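Local structure of DNA fragmentation factor 40 KDA subunit (Mus musculus, 1V0D) at the interface of chains A and B. The protein cleaves DNA as the caspase-activated nuclease, causing DNA fragmentation and chromatin condensation during apoptosis. Coordinates in Å, arbitrary orientation; residue numbers count along the deposited sequence, not the author numbering. Chains: chain A/B, DNA fragmentation factor 40 KDA subunit.

Contact 1: the interface of chains A and B. Residues chain A 101-102, 105; chain B 85.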
loop_
_atom_site.group_PDB
_atom_site.type_symbol
_atom_site.label_atom_id
_atom_site.label_comp_id
_atom_site.label_asym_id
_atom_site.label_seq_id
_atom_site.Cartn_x
_atom_site.Cartn_y
_atom_site.Cartn_z
ATOM N N GLY A 101 32.961 1.257 -0.309
ATOM C CA GLY A 101 32.978 0.380 0.846
ATOM C C GLY A 101 31.984 0.905 1.856
ATOM O O GLY A 101 31.900 0.419 2.984
ATOM N N VAL A 102 31.229 1.915 1.434
ATOM C CA VAL A 102 30.215 2.534 2.273
ATOM C C VAL A 102 29.054 1.560 2.476
ATOM O O VAL A 102 28.489 1.475 3.568
ATOM C CB VAL A 102 29.689 3.830 1.627
ATOM C CG1 VAL A 102 28.774 4.559 2.591
ATOM C CG2 VAL A 102 30.857 4.712 1.222
ATOM N N ALA A 105 29.786 -0.862 4.836
ATOM C CA ALA A 105 30.006 -0.172 6.101
ATOM C C ALA A 105 28.690 -0.014 6.853
ATOM O O ALA A 105 28.557 -0.455 7.999
ATOM C CB ALA A 105 30.628 1.195 5.849
ATOM N N VAL B 85 36.330 4.698 6.544
ATOM C CA VAL B 85 34.900 4.779 6.132
ATOM C C VAL B 85 33.996 4.990 7.354
ATOM O O VAL B 85 32.768 4.939 7.250
ATOM C CB VAL B 85 34.472 3.489 5.373
ATOM C CG1 VAL B 85 33.073 3.651 4.788
ATOM C CG2 VAL B 85 35.465 3.190 4.261
#

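Contact 2: the interface of chains A and B. Residues chain A 116-117, 119-120, 124; chain B 128, 226, 243.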
loop_
_atom_site.group_PDB
_atom_site.type_symbol
_atom_site.label_atom_id
_atom_site.label_comp_id
_atom_site.label_asym_id
_atom_site.label_seq_id
_atom_site.Cartn_x
_atom_site.Cartn_y
_atom_site.Cartn_z
ATOM N N PRO A 116 16.384 2.786 17.801
ATOM C CA PRO A 116 15.371 2.655 16.748
ATOM C C PRO A 116 15.461 3.687 15.607
ATOM O O PRO A 116 15.383 3.324 14.432
ATOM C CB PRO A 116 14.057 2.723 17.529
ATOM C CG PRO A 116 14.417 3.548 18.729
ATOM C CD PRO A 116 15.751 2.994 19.114
ATOM N N LEU A 117 15.628 4.963 15.950
ATOM C CA LEU A 117 15.733 6.024 14.948
ATOM C C LEU A 117 16.985 5.900 14.093
ATOM O O LEU A 117 16.910 5.960 12.870
ATOM C CB LEU A 117 15.729 7.394 15.618
ATOM C CG LEU A 117 14.387 8.109 15.758
ATOM C CD1 LEU A 117 14.538 9.286 16.705
ATOM C CD2 LEU A 117 13.906 8.578 14.388
ATOM N N GLN A 119 18.726 3.327 13.619
ATOM C CA GLN A 119 18.608 2.089 12.866
ATOM C C GLN A 119 17.780 2.350 11.616
ATOM O O GLN A 119 18.082 1.840 10.537
ATOM C CB GLN A 119 17.929 1.026 13.729
ATOM C CG GLN A 119 17.703 -0.310 13.039
ATOM C CD GLN A 119 16.789 -1.231 13.845
ATOM O OE1 GLN A 119 17.060 -1.537 15.016
ATOM N NE2 GLN A 119 15.699 -1.677 13.218
ATOM N N LYS A 120 16.734 3.156 11.781
ATOM C CA LYS A 120 15.822 3.521 10.696
ATOM C C LYS A 120 16.618 4.175 9.581
ATOM O O LYS A 120 16.787 3.607 8.503
ATOM C CB LYS A 120 14.776 4.506 11.218
ATOM C CG LYS A 120 13.375 4.227 10.766
ATOM C CD LYS A 120 13.258 4.319 9.274
ATOM C CE LYS A 120 11.834 4.050 8.828
ATOM N NZ LYS A 120 11.715 4.114 7.353
ATOM N N ASP A 124 17.314 2.880 5.892
ATOM C CA ASP A 124 16.879 3.658 4.748
ATOM C C ASP A 124 18.048 3.988 3.837
ATOM O O ASP A 124 17.966 3.801 2.620
ATOM C CB ASP A 124 16.201 4.944 5.209
ATOM C CG ASP A 124 14.854 4.688 5.869
ATOM O OD1 ASP A 124 14.117 3.785 5.403
ATOM O OD2 ASP A 124 14.524 5.402 6.843
ATOM N N HIS B 128 12.421 12.038 7.500
ATOM C CA HIS B 128 13.025 11.422 8.670
ATOM C C HIS B 128 13.144 12.368 9.853
ATOM O O HIS B 128 12.928 11.969 10.997
ATOM C CB HIS B 128 14.404 10.885 8.307
ATOM C CG HIS B 128 15.060 10.114 9.405
ATOM N ND1 HIS B 128 15.469 10.699 10.584
ATOM C CD2 HIS B 128 15.384 8.802 9.502
ATOM C CE1 HIS B 128 16.019 9.781 11.360
ATOM N NE2 HIS B 128 15.979 8.622 10.727
ATOM N N TRP B 226 7.555 2.065 18.081
ATOM C CA TRP B 226 8.339 1.439 17.012
ATOM C C TRP B 226 7.993 -0.024 16.696
ATOM O O TRP B 226 8.108 -0.898 17.562
ATOM C CB TRP B 226 9.832 1.519 17.327
ATOM C CG TRP B 226 10.435 2.862 17.073
ATOM C CD1 TRP B 226 10.657 3.856 17.986
ATOM C CD2 TRP B 226 10.868 3.371 15.811
ATOM N NE1 TRP B 226 11.204 4.953 17.368
ATOM C CE2 TRP B 226 11.345 4.684 16.031
ATOM C CE3 TRP B 226 10.899 2.847 14.512
ATOM C CZ2 TRP B 226 11.850 5.484 14.996
ATOM C CZ3 TRP B 226 11.398 3.640 13.484
ATOM C CH2 TRP B 226 11.868 4.945 13.733
ATOM N N SER B 243 11.498 -1.114 9.850
ATOM C CA SER B 243 10.874 -0.643 11.079
ATOM C C SER B 243 10.006 0.547 10.696
ATOM O O SER B 243 10.050 1.018 9.562
ATOM C CB SER B 243 11.916 -0.245 12.129
ATOM O OG SER B 243 12.593 0.952 11.798
#

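Contact 1: the interface of chains A and B
B:Val85 leans with one methyl group against the start of a helix of chain A, meeting A:Ala105, A:Val102 and A:Gly101 in the helical dimerisation region of the caspase-activated DNase (CAD/DFF40) family. It is the first residue modelled in chain B, and the patch is a small apolar part of the two-fold homodimer interface. One valine is spread here over three small surfaces: B:Val85 gives up 61 Å² to chain A, while each of its three partners loses 18 Å² or less. The closely packed side of the contact is built around CG1 of B:Val85. This methyl stands anti to the backbone N of its own residue (chi1 -172°), so that it projects from the peptide chain towards helix 103-111 of chain A. The meeting with A:Ala105 is tip to tip: its CB lies 3.6 Å from CG1 of B:Val85. Backbone atoms of the preceding turn supply the rest of the seat. A:Val102 presents its CA, 4.0 Å from CG1 of B:Val85, and the carbonyl O of A:Gly101 approaches the same methyl at 3.9 Å. One methyl thus rests across three residues of chain A, with the carbonyl contributing to packing and not to a bond with the valine. That carbonyl O of A:Gly101 also lies 3.1 Å from the backbone N of A:Ala105, which places the glycine carbonyl and the alanine methyl beside each other. On the looser side, CG2 of B:Val85 points away from the helix and remains 5.5 Å from CB of A:Ala105. The branches of A:Val102 are likewise turned aside, and this residue touches B:Val85 mainly through its CA; even its CG2 is 4.3 Å from CG1 of B:Val85.

Contact 2: the interface of chains A and B
With chi1 at -77°, B:Trp226 holds its CG anti to its own carbonyl carbon and beside the backbone N, and chi2 of 97° turns the indole so that one face meets A:Pro116 at the start of helix 116-129. The first torsion of A:Lys120 (chi1 -136°) puts CG against the end of the six-membered ring, and the bend at chi2 leads its amine away from the indole to A:Asp124. In this part of the CAD homodimer, helix 116-129 of chain A meets both the zinc-containing nuclease part of chain B (B:Trp226, and B:Ser243 directly after the zinc ligand B:His242) and the same helix of chain B (B:His128). CB of A:Pro116 sits over the five-membered ring of B:Trp226, 3.5 Å from its centroid, in a CH-pi contact. The far end of the indole is met by the lysine, whose CG lies 3.4 Å from CH2 of B:Trp226. Between them A:Leu117 comes to the indole rim, CG at 3.7 Å from CZ2 of B:Trp226 and CD2 in the plane of the rings. An alanine in place of B:Trp226 would probably leave A:Pro116 without its aromatic face and open a gap beside the CG atoms of A:Leu117 and A:Lys120. A:Leu117 also reaches B:His128, its CD2 lying 3.9 Å from the imidazole CE1. The backbone O of the leucine approaches the edge of that imidazole in its plane, 3.5 Å from NE2 of B:His128, a proximity too long to be taken as a bond. Beyond the hydrophobic stem, NZ of A:Lys120 forms a salt bridge to A:Asp124, hydrogen bonding to both carboxylate oxygens through their syn lone pairs at 3.1 Å each; this fork is likely to restrict the lysine's swing. At the side of the same stem, about at right angles to the indole contact, the hydroxyl OG of B:Ser243 lies 3.5 Å from CG of A:Lys120.

The C-alpha centres of contact 1 and contact 2 lie about 20 Å apart, and the two share no residue. Contact 1 uses the start of helix 103-111 of chain A and the loop before it, against the first modelled residue of chain B. Helix 116-129, the next along the chain, enters contact 2 from both chains, and contact 2 also reaches into the nuclease part of the partner near its zinc site. Each recurs with the chains exchanged. Together they suggest that the helices both pair the subunits and help to set the position of each nuclease part relative to the dimer axis.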